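Local coordinates for protein xylooligosaccharide oxidase (Myceliophthora thermophila, PDB 5L6F) that oxidises the C1 hydroxyl of xylooligosaccharides and related sugars to lactones with a bicovalently bound FAD, passing the electrons to oxygen to give hydrogen peroxide, at residues V189-S194 against T483-Y488; W259-G264 against D403-L408; R272-A277 against Y376-M381. All coordinates share one frame; numbering follows the deposited sequence.

Interaction 1 (V189-S194 against T483-Y488); sequences VLANGS and TELFYY. With NAG (2-acetamido-2-deoxy-beta-D-glucopyranose), chain C; XYP (beta-D-xylopyranose), chain G.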
loop_
_atom_site.group_PDB
_atom_site.type_symbol
_atom_site.label_atom_id
_atom_site.label_comp_id
_atom_site.label_asym_id
_atom_site.label_seq_id
_atom_site.Cartn_x
_atom_site.Cartn_y
_atom_site.Cartn_z
ATOM N N VAL A 189 8.579 -17.055 -8.390
ATOM C CA VAL A 189 9.127 -17.361 -9.713
ATOM C C VAL A 189 10.181 -16.311 -10.076
ATOM O O VAL A 189 9.876 -15.119 -10.189
ATOM C CB VAL A 189 8.016 -17.365 -10.773
ATOM C CG1 VAL A 189 8.582 -17.685 -12.150
ATOM C CG2 VAL A 189 6.930 -18.351 -10.375
ATOM N N LEU A 190 11.416 -16.746 -10.274
ATOM C CA LEU A 190 12.494 -15.823 -10.598
ATOM C C LEU A 190 12.527 -15.525 -12.107
ATOM O O LEU A 190 11.842 -16.169 -12.889
ATOM C CB LEU A 190 13.828 -16.370 -10.114
ATOM C CG LEU A 190 13.909 -16.706 -8.632
ATOM C CD1 LEU A 190 15.303 -17.243 -8.298
ATOM C CD2 LEU A 190 13.563 -15.484 -7.806
ATOM N N ALA A 191 13.314 -14.513 -12.476
ATOM C CA ALA A 191 13.397 -14.017 -13.848
ATOM C C ALA A 191 13.804 -15.088 -14.854
ATOM O O ALA A 191 13.470 -14.982 -16.021
ATOM C CB ALA A 191 14.375 -12.849 -13.912
ATOM N N ASN A 192 14.539 -16.108 -14.413
ATOM C CA ASN A 192 14.906 -17.231 -15.288
ATOM C C ASN A 192 13.997 -18.449 -15.135
ATOM O O ASN A 192 14.339 -19.540 -15.596
ATOM C CB ASN A 192 16.365 -17.654 -15.061
ATOM C CG ASN A 192 16.620 -18.139 -13.656
ATOM O OD1 ASN A 192 15.692 -18.344 -12.875
ATOM N ND2 ASN A 192 17.901 -18.337 -13.324
ATOM N N GLY A 193 12.848 -18.263 -14.493
ATOM C CA GLY A 193 11.855 -19.306 -14.377
ATOM C C GLY A 193 12.047 -20.251 -13.205
ATOM O O GLY A 193 11.199 -21.106 -12.982
ATOM N N SER A 194 13.146 -20.121 -12.463
ATOM C CA SER A 194 13.351 -20.938 -11.252
ATOM C C SER A 194 12.295 -20.640 -10.189
ATOM O O SER A 194 11.814 -19.494 -10.070
ATOM C CB SER A 194 14.748 -20.706 -10.648
ATOM O OG SER A 194 15.767 -21.262 -11.464
ATOM N N THR A 483 19.191 -8.921 -15.637
ATOM C CA THR A 483 18.738 -8.341 -16.904
ATOM C C THR A 483 17.523 -7.403 -16.748
ATOM O O THR A 483 17.061 -6.823 -17.732
ATOM C CB THR A 483 18.433 -9.414 -17.984
ATOM O OG1 THR A 483 17.192 -10.069 -17.700
ATOM C CG2 THR A 483 19.562 -10.426 -18.062
ATOM N N GLU A 484 17.024 -7.238 -15.535
ATOM C CA GLU A 484 15.831 -6.414 -15.268
ATOM C C GLU A 484 14.629 -6.846 -16.080
ATOM O O GLU A 484 13.923 -6.018 -16.676
ATOM C CB GLU A 484 16.110 -4.932 -15.521
ATOM C CG GLU A 484 17.246 -4.429 -14.655
ATOM C CD GLU A 484 17.417 -2.939 -14.750
ATOM O OE1 GLU A 484 16.512 -2.220 -14.316
ATOM O OE2 GLU A 484 18.443 -2.506 -15.293
ATOM N N LEU A 485 14.381 -8.150 -16.093
ATOM C CA LEU A 485 13.190 -8.660 -16.725
ATOM C C LEU A 485 11.919 -8.028 -16.143
ATOM O O LEU A 485 10.981 -7.766 -16.882
ATOM C CB LEU A 485 13.115 -10.174 -16.573
ATOM C CG LEU A 485 11.975 -10.842 -17.328
ATOM C CD1 LEU A 485 12.278 -10.847 -18.802
ATOM C CD2 LEU A 485 11.847 -12.271 -16.867
ATOM N N PHE A 486 11.907 -7.775 -14.835
ATOM C CA PHE A 486 10.725 -7.200 -14.158
ATOM C C PHE A 486 10.744 -5.680 -14.115
ATOM O O PHE A 486 10.123 -5.069 -13.251
ATOM C CB PHE A 486 10.582 -7.799 -12.761
ATOM C CG PHE A 486 10.460 -9.294 -12.783
ATOM C CD1 PHE A 486 9.360 -9.893 -13.388
ATOM C CD2 PHE A 486 11.415 -10.095 -12.195
ATOM C CE1 PHE A 486 9.252 -11.285 -13.447
ATOM C CE2 PHE A 486 11.319 -11.477 -12.253
ATOM C CZ PHE A 486 10.222 -12.066 -12.854
ATOM N N TYR A 487 11.445 -5.076 -15.074
ATOM C CA TYR A 487 11.545 -3.635 -15.186
ATOM C C TYR A 487 10.197 -2.899 -15.120
ATOM O O TYR A 487 9.194 -3.319 -15.722
ATOM C CB TYR A 487 12.290 -3.254 -16.502
ATOM C CG TYR A 487 12.310 -1.768 -16.715
ATOM C CD1 TYR A 487 13.213 -0.969 -16.004
ATOM C CD2 TYR A 487 11.390 -1.137 -17.568
ATOM C CE1 TYR A 487 13.229 0.395 -16.159
ATOM C CE2 TYR A 487 11.392 0.243 -17.712
ATOM C CZ TYR A 487 12.312 0.999 -17.013
ATOM O OH TYR A 487 12.338 2.357 -17.142
ATOM N N TYR A 488 10.207 -1.796 -14.370
ATOM C CA TYR A 488 9.241 -0.727 -14.531
ATOM C C TYR A 488 9.956 0.578 -14.199
ATOM O O TYR A 488 11.072 0.541 -13.659
ATOM C CB TYR A 488 7.993 -0.936 -13.677
ATOM C CG TYR A 488 8.188 -1.030 -12.199
ATOM C CD1 TYR A 488 8.543 -2.215 -11.605
ATOM C CD2 TYR A 488 7.932 0.059 -11.375
ATOM C CE1 TYR A 488 8.669 -2.312 -10.217
ATOM C CE2 TYR A 488 8.053 -0.035 -10.007
ATOM C CZ TYR A 488 8.417 -1.229 -9.428
ATOM O OH TYR A 488 8.511 -1.342 -8.056
HETATM C C1 NAG C . 18.328 -18.801 -12.031
HETATM C C2 NAG C . 19.641 -19.571 -12.248
HETATM C C3 NAG C . 20.246 -20.073 -10.956
HETATM C C4 NAG C . 20.366 -18.902 -9.988
HETATM C C5 NAG C . 19.052 -18.126 -9.897
HETATM C C6 NAG C . 19.191 -16.890 -9.001
HETATM C C7 NAG C . 19.897 -20.610 -14.442
HETATM C C8 NAG C . 19.722 -21.834 -15.301
HETATM N N2 NAG C . 19.507 -20.688 -13.169
HETATM O O3 NAG C . 21.507 -20.679 -11.197
HETATM O O4 NAG C . 20.685 -19.406 -8.712
HETATM O O5 NAG C . 18.633 -17.720 -11.182
HETATM O O6 NAG C . 20.127 -15.979 -9.548
HETATM O O7 NAG C . 20.359 -19.581 -14.931
HETATM C C1 XYP G . 16.328 -0.311 -19.330
HETATM C C2 XYP G . 17.794 -0.639 -19.559
HETATM C C3 XYP G . 18.500 -0.911 -18.239
HETATM C C4 XYP G . 18.239 0.238 -17.276
HETATM C C5 XYP G . 16.777 0.671 -17.260
HETATM O O2 XYP G . 17.905 -1.761 -20.441
HETATM O O3 XYP G . 19.914 -1.008 -18.468
HETATM O O4 XYP G . 18.647 -0.153 -15.958
HETATM O O5 XYP G . 16.210 0.855 -18.542
#

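Interaction 2 (W259-G264 against D403-L408); sequences WLLNGG and DPERHL. With XYP (beta-D-xylopyranose), chain E.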
loop_
_atom_site.group_PDB
_atom_site.type_symbol
_atom_site.label_atom_id
_atom_site.label_comp_id
_atom_site.label_asym_id
_atom_site.label_seq_id
_atom_site.Cartn_x
_atom_site.Cartn_y
_atom_site.Cartn_z
ATOM N N TRP A 259 1.506 14.333 21.642
ATOM C CA TRP A 259 0.731 13.257 22.271
ATOM C C TRP A 259 1.143 11.875 21.760
ATOM O O TRP A 259 1.379 10.956 22.549
ATOM C CB TRP A 259 -0.766 13.508 22.078
ATOM C CG TRP A 259 -1.679 12.407 22.492
ATOM C CD1 TRP A 259 -2.159 12.141 23.739
ATOM C CD2 TRP A 259 -2.245 11.426 21.625
ATOM N NE1 TRP A 259 -3.002 11.051 23.698
ATOM C CE2 TRP A 259 -3.073 10.601 22.405
ATOM C CE3 TRP A 259 -2.181 11.211 20.254
ATOM C CZ2 TRP A 259 -3.797 9.555 21.860
ATOM C CZ3 TRP A 259 -2.891 10.172 19.706
ATOM C CH2 TRP A 259 -3.683 9.345 20.507
ATOM N N LEU A 260 1.272 11.731 20.449
ATOM C CA LEU A 260 1.602 10.449 19.867
ATOM C C LEU A 260 3.014 10.057 20.239
ATOM O O LEU A 260 3.262 8.950 20.682
ATOM C CB LEU A 260 1.438 10.460 18.342
ATOM C CG LEU A 260 1.719 9.162 17.603
ATOM C CD1 LEU A 260 0.756 8.050 17.998
ATOM C CD2 LEU A 260 1.648 9.427 16.109
ATOM N N LEU A 261 3.935 10.986 20.088
ATOM C CA LEU A 261 5.345 10.706 20.334
ATOM C C LEU A 261 5.616 10.353 21.794
ATOM O O LEU A 261 6.505 9.547 22.095
ATOM C CB LEU A 261 6.131 11.930 19.877
ATOM C CG LEU A 261 7.577 11.902 19.450
ATOM C CD1 LEU A 261 7.859 10.840 18.415
ATOM C CD2 LEU A 261 7.889 13.327 18.944
ATOM N N ASN A 262 4.830 10.914 22.713
ATOM C CA ASN A 262 4.992 10.599 24.135
ATOM C C ASN A 262 4.156 9.417 24.646
ATOM O O ASN A 262 4.067 9.185 25.837
ATOM C CB ASN A 262 4.820 11.866 24.968
ATOM C CG ASN A 262 6.033 12.789 24.839
ATOM O OD1 ASN A 262 7.111 12.493 25.365
ATOM N ND2 ASN A 262 5.890 13.848 24.064
ATOM N N GLY A 263 3.610 8.620 23.735
ATOM C CA GLY A 263 3.015 7.339 24.109
ATOM C C GLY A 263 1.558 7.477 24.489
ATOM O O GLY A 263 1.033 6.669 25.237
ATOM N N GLY A 264 0.895 8.499 23.967
ATOM C CA GLY A 264 -0.495 8.739 24.285
ATOM C C GLY A 264 -1.456 7.745 23.638
ATOM O O GLY A 264 -2.556 7.540 24.133
ATOM N N ASP A 403 11.551 3.167 12.380
ATOM C CA ASP A 403 11.970 3.906 13.555
ATOM C C ASP A 403 10.798 4.543 14.313
ATOM O O ASP A 403 10.080 5.363 13.766
ATOM C CB ASP A 403 12.988 4.990 13.185
ATOM C CG ASP A 403 13.675 5.552 14.408
ATOM O OD1 ASP A 403 13.061 6.325 15.165
ATOM O OD2 ASP A 403 14.818 5.136 14.673
ATOM N N PRO A 404 10.634 4.195 15.605
ATOM C CA PRO A 404 9.437 4.661 16.302
ATOM C C PRO A 404 9.387 6.179 16.580
ATOM O O PRO A 404 8.312 6.698 16.825
ATOM C CB PRO A 404 9.437 3.850 17.601
ATOM C CG PRO A 404 10.847 3.422 17.805
ATOM C CD PRO A 404 11.484 3.345 16.450
ATOM N N GLU A 405 10.521 6.873 16.525
ATOM C CA GLU A 405 10.530 8.354 16.634
ATOM C C GLU A 405 10.627 9.071 15.273
ATOM O O GLU A 405 9.915 10.045 15.017
ATOM C CB GLU A 405 11.679 8.827 17.538
ATOM C CG GLU A 405 11.507 8.494 19.015
ATOM C CD GLU A 405 11.999 7.109 19.381
ATOM O OE1 GLU A 405 13.073 6.690 18.858
ATOM O OE2 GLU A 405 11.326 6.431 20.210
ATOM N N ARG A 406 11.506 8.584 14.401
ATOM C CA ARG A 406 11.799 9.223 13.119
ATOM C C ARG A 406 10.699 8.953 12.076
ATOM O O ARG A 406 10.453 9.782 11.186
ATOM C CB ARG A 406 13.161 8.708 12.632
ATOM C CG ARG A 406 13.725 9.304 11.359
ATOM C CD ARG A 406 15.021 8.569 10.941
ATOM N NE ARG A 406 16.114 8.770 11.901
ATOM C CZ ARG A 406 16.794 9.914 12.060
ATOM N NH1 ARG A 406 16.501 10.996 11.328
ATOM N NH2 ARG A 406 17.776 9.988 12.966
ATOM N N HIS A 407 10.028 7.807 12.195
ATOM C CA HIS A 407 8.919 7.464 11.316
ATOM C C HIS A 407 7.610 7.497 12.083
ATOM O O HIS A 407 7.097 6.488 12.579
ATOM C CB HIS A 407 9.221 6.127 10.623
ATOM C CG HIS A 407 10.526 6.159 9.893
ATOM N ND1 HIS A 407 11.530 5.257 10.125
ATOM C CD2 HIS A 407 11.018 7.046 8.997
ATOM C CE1 HIS A 407 12.575 5.557 9.382
ATOM N NE2 HIS A 407 12.293 6.643 8.690
ATOM N N LEU A 408 7.100 8.715 12.207
ATOM C CA LEU A 408 5.979 9.011 13.079
ATOM C C LEU A 408 4.669 9.090 12.329
ATOM O O LEU A 408 3.649 8.633 12.828
ATOM C CB LEU A 408 6.228 10.357 13.776
ATOM C CG LEU A 408 5.203 10.674 14.854
ATOM C CD1 LEU A 408 5.240 9.631 15.951
ATOM C CD2 LEU A 408 5.457 12.061 15.442
HETATM C C1 XYP E . 0.000 12.775 28.789
HETATM C C2 XYP E . 0.929 11.556 28.882
HETATM C C3 XYP E . 1.711 11.319 27.589
HETATM C C4 XYP E . 0.837 11.520 26.350
HETATM C C5 XYP E . 0.113 12.852 26.428
HETATM O O2 XYP E . 1.867 11.700 29.976
HETATM O O3 XYP E . 2.224 9.981 27.666
HETATM O O4 XYP E . 1.639 11.476 25.172
HETATM O O5 XYP E . -0.760 12.818 27.555
#

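Interaction 3 (R272-A277 against Y376-M381); sequences RVLGNA and YIIIDM. With XYP (beta-D-xylopyranose), chain D.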
loop_
_atom_site.group_PDB
_atom_site.type_symbol
_atom_site.label_atom_id
_atom_site.label_comp_id
_atom_site.label_asym_id
_atom_site.label_seq_id
_atom_site.Cartn_x
_atom_site.Cartn_y
_atom_site.Cartn_z
ATOM N N ARG A 272 -6.177 8.127 12.249
ATOM C CA ARG A 272 -5.611 8.977 11.224
ATOM C C ARG A 272 -6.375 10.283 11.179
ATOM O O ARG A 272 -7.531 10.364 11.616
ATOM C CB ARG A 272 -5.751 8.296 9.853
ATOM C CG ARG A 272 -7.180 8.282 9.302
ATOM C CD ARG A 272 -7.314 7.367 8.092
ATOM N NE ARG A 272 -8.653 7.371 7.508
ATOM C CZ ARG A 272 -9.020 6.587 6.504
ATOM N NH1 ARG A 272 -8.157 5.708 5.985
ATOM N NH2 ARG A 272 -10.250 6.647 6.029
ATOM N N VAL A 273 -5.735 11.294 10.624
ATOM C CA VAL A 273 -6.421 12.518 10.255
ATOM C C VAL A 273 -6.822 12.359 8.803
ATOM O O VAL A 273 -5.983 11.995 7.981
ATOM C CB VAL A 273 -5.488 13.737 10.343
ATOM C CG1 VAL A 273 -6.187 14.984 9.845
ATOM C CG2 VAL A 273 -5.003 13.953 11.776
ATOM N N LEU A 274 -8.089 12.612 8.503
ATOM C CA LEU A 274 -8.563 12.754 7.132
ATOM C C LEU A 274 -8.968 14.208 6.944
ATOM O O LEU A 274 -9.857 14.695 7.623
ATOM C CB LEU A 274 -9.766 11.846 6.846
ATOM C CG LEU A 274 -10.444 12.080 5.479
ATOM C CD1 LEU A 274 -9.456 11.753 4.363
ATOM C CD2 LEU A 274 -11.722 11.267 5.315
ATOM N N GLY A 275 -8.288 14.904 6.041
ATOM C CA GLY A 275 -8.648 16.258 5.678
ATOM C C GLY A 275 -9.043 16.388 4.210
ATOM O O GLY A 275 -8.495 15.732 3.326
ATOM N N ASN A 276 -10.002 17.260 3.961
ATOM C CA ASN A 276 -10.312 17.728 2.611
ATOM C C ASN A 276 -10.700 19.200 2.764
ATOM O O ASN A 276 -10.593 19.754 3.882
ATOM C CB ASN A 276 -11.378 16.853 1.929
ATOM C CG ASN A 276 -12.704 16.809 2.685
ATOM O OD1 ASN A 276 -13.296 17.846 3.008
ATOM N ND2 ASN A 276 -13.196 15.596 2.944
ATOM N N ALA A 277 -11.089 19.853 1.675
ATOM C CA ALA A 277 -11.336 21.313 1.725
ATOM C C ALA A 277 -12.504 21.680 2.608
ATOM O O ALA A 277 -12.655 22.879 2.954
ATOM C CB ALA A 277 -11.565 21.889 0.323
ATOM N N TYR A 376 -7.857 15.013 -1.078
ATOM C CA TYR A 376 -7.789 14.768 0.361
ATOM C C TYR A 376 -6.368 14.528 0.799
ATOM O O TYR A 376 -5.484 14.264 -0.024
ATOM C CB TYR A 376 -8.718 13.629 0.808
ATOM C CG TYR A 376 -8.432 12.250 0.230
ATOM C CD1 TYR A 376 -7.442 11.438 0.783
ATOM C CD2 TYR A 376 -9.163 11.761 -0.847
ATOM C CE1 TYR A 376 -7.176 10.172 0.258
ATOM C CE2 TYR A 376 -8.902 10.489 -1.363
ATOM C CZ TYR A 376 -7.908 9.716 -0.788
ATOM O OH TYR A 376 -7.600 8.463 -1.257
ATOM N N ILE A 377 -6.152 14.688 2.100
ATOM C CA ILE A 377 -4.898 14.331 2.737
ATOM C C ILE A 377 -5.208 13.389 3.915
ATOM O O ILE A 377 -6.129 13.637 4.696
ATOM C CB ILE A 377 -4.083 15.566 3.200
ATOM C CG1 ILE A 377 -2.742 15.119 3.771
ATOM C CG2 ILE A 377 -4.828 16.417 4.224
ATOM C CD1 ILE A 377 -1.728 16.227 3.919
ATOM N N ILE A 378 -4.473 12.289 4.005
ATOM C CA ILE A 378 -4.557 11.418 5.168
ATOM C C ILE A 378 -3.223 11.478 5.885
ATOM O O ILE A 378 -2.160 11.360 5.256
ATOM C CB ILE A 378 -4.864 9.977 4.745
ATOM C CG1 ILE A 378 -6.295 9.893 4.262
ATOM C CG2 ILE A 378 -4.617 9.000 5.888
ATOM C CD1 ILE A 378 -6.671 8.513 3.764
ATOM N N ILE A 379 -3.268 11.698 7.193
ATOM C CA ILE A 379 -2.075 11.631 8.026
ATOM C C ILE A 379 -2.334 10.495 8.995
ATOM O O ILE A 379 -3.140 10.618 9.920
ATOM C CB ILE A 379 -1.812 12.941 8.797
ATOM C CG1 ILE A 379 -1.821 14.144 7.849
ATOM C CG2 ILE A 379 -0.486 12.863 9.519
ATOM C CD1 ILE A 379 -2.446 15.364 8.434
ATOM N N ASP A 380 -1.676 9.361 8.764
ATOM C CA ASP A 380 -1.876 8.204 9.640
ATOM C C ASP A 380 -1.090 8.396 10.935
ATOM O O ASP A 380 0.039 8.862 10.881
ATOM C CB ASP A 380 -1.394 6.942 8.950
ATOM C CG ASP A 380 -2.268 6.543 7.806
ATOM O OD1 ASP A 380 -3.507 6.474 7.977
ATOM O OD2 ASP A 380 -1.715 6.273 6.734
ATOM N N MET A 381 -1.678 8.027 12.078
ATOM C CA MET A 381 -0.919 7.949 13.341
ATOM C C MET A 381 -0.125 6.643 13.258
ATOM O O MET A 381 -0.634 5.568 13.537
ATOM C CB MET A 381 -1.826 7.953 14.573
ATOM C CG MET A 381 -2.765 9.155 14.679
ATOM S SD MET A 381 -1.992 10.803 14.764
ATOM C CE MET A 381 -2.060 11.310 13.054
HETATM O O1 XYP D . -5.145 4.627 1.814
HETATM C C1 XYP D . -6.513 4.583 1.400
HETATM C C2 XYP D . -7.411 5.076 2.546
HETATM C C3 XYP D . -8.863 5.178 2.086
HETATM C C4 XYP D . -8.936 6.012 0.811
HETATM C C5 XYP D . -8.045 5.371 -0.253
HETATM O O2 XYP D . -7.334 4.208 3.685
HETATM O O3 XYP D . -9.666 5.760 3.113
HETATM O O4 XYP D . -10.289 6.107 0.356
HETATM O O5 XYP D . -6.686 5.371 0.213
HETATM O O HOH W 1 -5.432 5.066 6.731
#

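Interaction 1 (V189-S194 against T483-Y488)
A191, in the tight turn of a beta hairpin, meets L485 and F486 in a second type I turn close to the C terminus. The hairpin joins strands 183-189 and 195-199 of the FAD-binding domain; its type I turn, L190 to G193, runs into a classic G1 bulge in which L190 N bonds S194 O. G193 has positive phi, where a side chain would press on the carbonyl oxygen of N192. L485 can be followed outward. Its CB lies 4.0 Å from A191 CB; CG stands anti to the backbone N (chi1 -174°), and of the two methyls CD2 reaches the hairpin, 3.3 Å from A191 O. The same CD2 lies over one face of the F486 ring, offset toward its rim. That ring turns an edge to the hairpin, with CE2 3.6 Å from A191 N and 3.7 Å from A191 CB. Alanine suits this place because its single methyl rests against both L485 CD2 and F486 CE2, with no longer side chain to hold them off. The two turns meet by van der Waals contact alone. Beyond it, E484 extends its carboxylate to a xylose, whose O4 donates to OE2 over a doubtful, very short 2.5 Å, while OE1 pairs with R458. An alanine here would probably leave R458 without this carboxylate as salt-bridge mate. On the hairpin, N192 carries an N-linked glycan and forms an Asx turn: ND2 is bonded to C1 of the N-acetylglucosamine, while OD1 accepts from S194 N at 3.1 Å.

Interaction 2 (W259-G264 against D403-L408)
L408 pushes one methyl, CD1, between two leucines at the C-terminal end of helix 246-261. The apolar contact rests on these three leucines: L408 CD1 is 3.6 Å from L260 CD2 and 3.8 Å from L261 CD1. L408 and L260 run antiparallel, side by side, while L261 lies roughly perpendicular to L408. With CG anti to the backbone N (chi1 -172°), L408 sends its fork toward the helix. Branched, purely apolar side chains suit a junction that no hydrogen bond crosses; at its margin L261 CD1 also lies 4.1 Å from E405 O.

The hydrogen bonds instead shape each partner from within. A Schellman motif ends the helix, G264 N bonding W259 O and G263 N bonding L260 O, with G263 as the C-prime residue at positive phi. G264 packs its carbonyl carbon over one face of the W259 ring, where a CB would collide with W259 NE1. In the other segment D403 OD1 accepts from E405 N and R406 N, at 2.9 and 2.8 Å, from opposite faces of the carboxylate plane; the bond from E405 N makes an Asx turn, and that from R406 N an Asx motif. D403 N in turn donates to H407 ND1 within 9° of the ring plane, which probably limits rotation of the imidazole.

The third kind is sugar binding at the surface: a xylose donates from O4 to W259 O and from O3 to N262 O, each at 2.7 Å.

Around the contact, W259 packs on L300 and L303 of helix 290-304, R406 pairs with D444, and L408, just before strand 409-417, bonds through its backbone to T349 of strand 341-349.

Interaction 3 (R272-A277 against Y376-M381)
The two central strands of the large antiparallel sheet, 269-275 and 374-381, pair here and carry the substrate-binding R272. V273 and I379 form a hydrogen-bonded pair, N to O at 2.8 Å in both directions, and G275 and I377 form another; L274 with I378, between them, and R272 with D380, beyond V273 and I379, are non-hydrogen-bonded pairs. Glycine suits position 275, since a CB would come tight against I377 CG2.

On the face bearing R272, the guanidinium grips a xylose. NH1 donates to O2 at 2.9 Å and weakly to O3, and NH2 adds a weak bond to O3, while NE is taken by Q283. With CG between the backbone N and the carbonyl carbon (chi1 73°) and the chain extended from there to NE, the group passes alongside D380 and over I378. I378 CD1 lies 3.8 Å above the guanidinium plane toward its rim and 3.7 Å from C2 of the sugar, an apolar methyl against which both the guanidinium and the sugar lie. A water in the guanidinium plane accepts from NH1 at 2.9 Å and donates to D380 OD1 at 2.7 Å, linking groups too far apart for a direct salt bridge. Y376 brings its OH 3.3 Å from the sugar C5, and its ring stacks on Y414. T154 and E412 also hydrogen-bond this xylose.

The opposite face is apolar: V273 lies beside I379, with M381 CE also meeting V273 CG2. These side chains pack on W253, L256 and L260 of helix 246-261, while strands 280-286 and 409-417 flank the pair.

From the N terminus, the chain first lays down the hairpin 189-194 of the FAD-binding domain, which finds its partner only near the C terminus, at 483-488; interaction 1 thus closes a loop of 288 residues containing the large antiparallel sheet and helix 246-261. Nested inside it, interaction 2 joins the end of that helix to the segment leading into strand 409-417. Interaction 3 is nested again, pairing strands 269-275 and 374-381, so no closures cross. Interactions 2 and 3 touch, L260 CD2 lying 4.1 Å from M381 CA, and together join helix 246-261 to the sheet whose strand 269-275 carries R272. Interaction 1 lies across the chain's centre, about 37 Å from interaction 3 between centres.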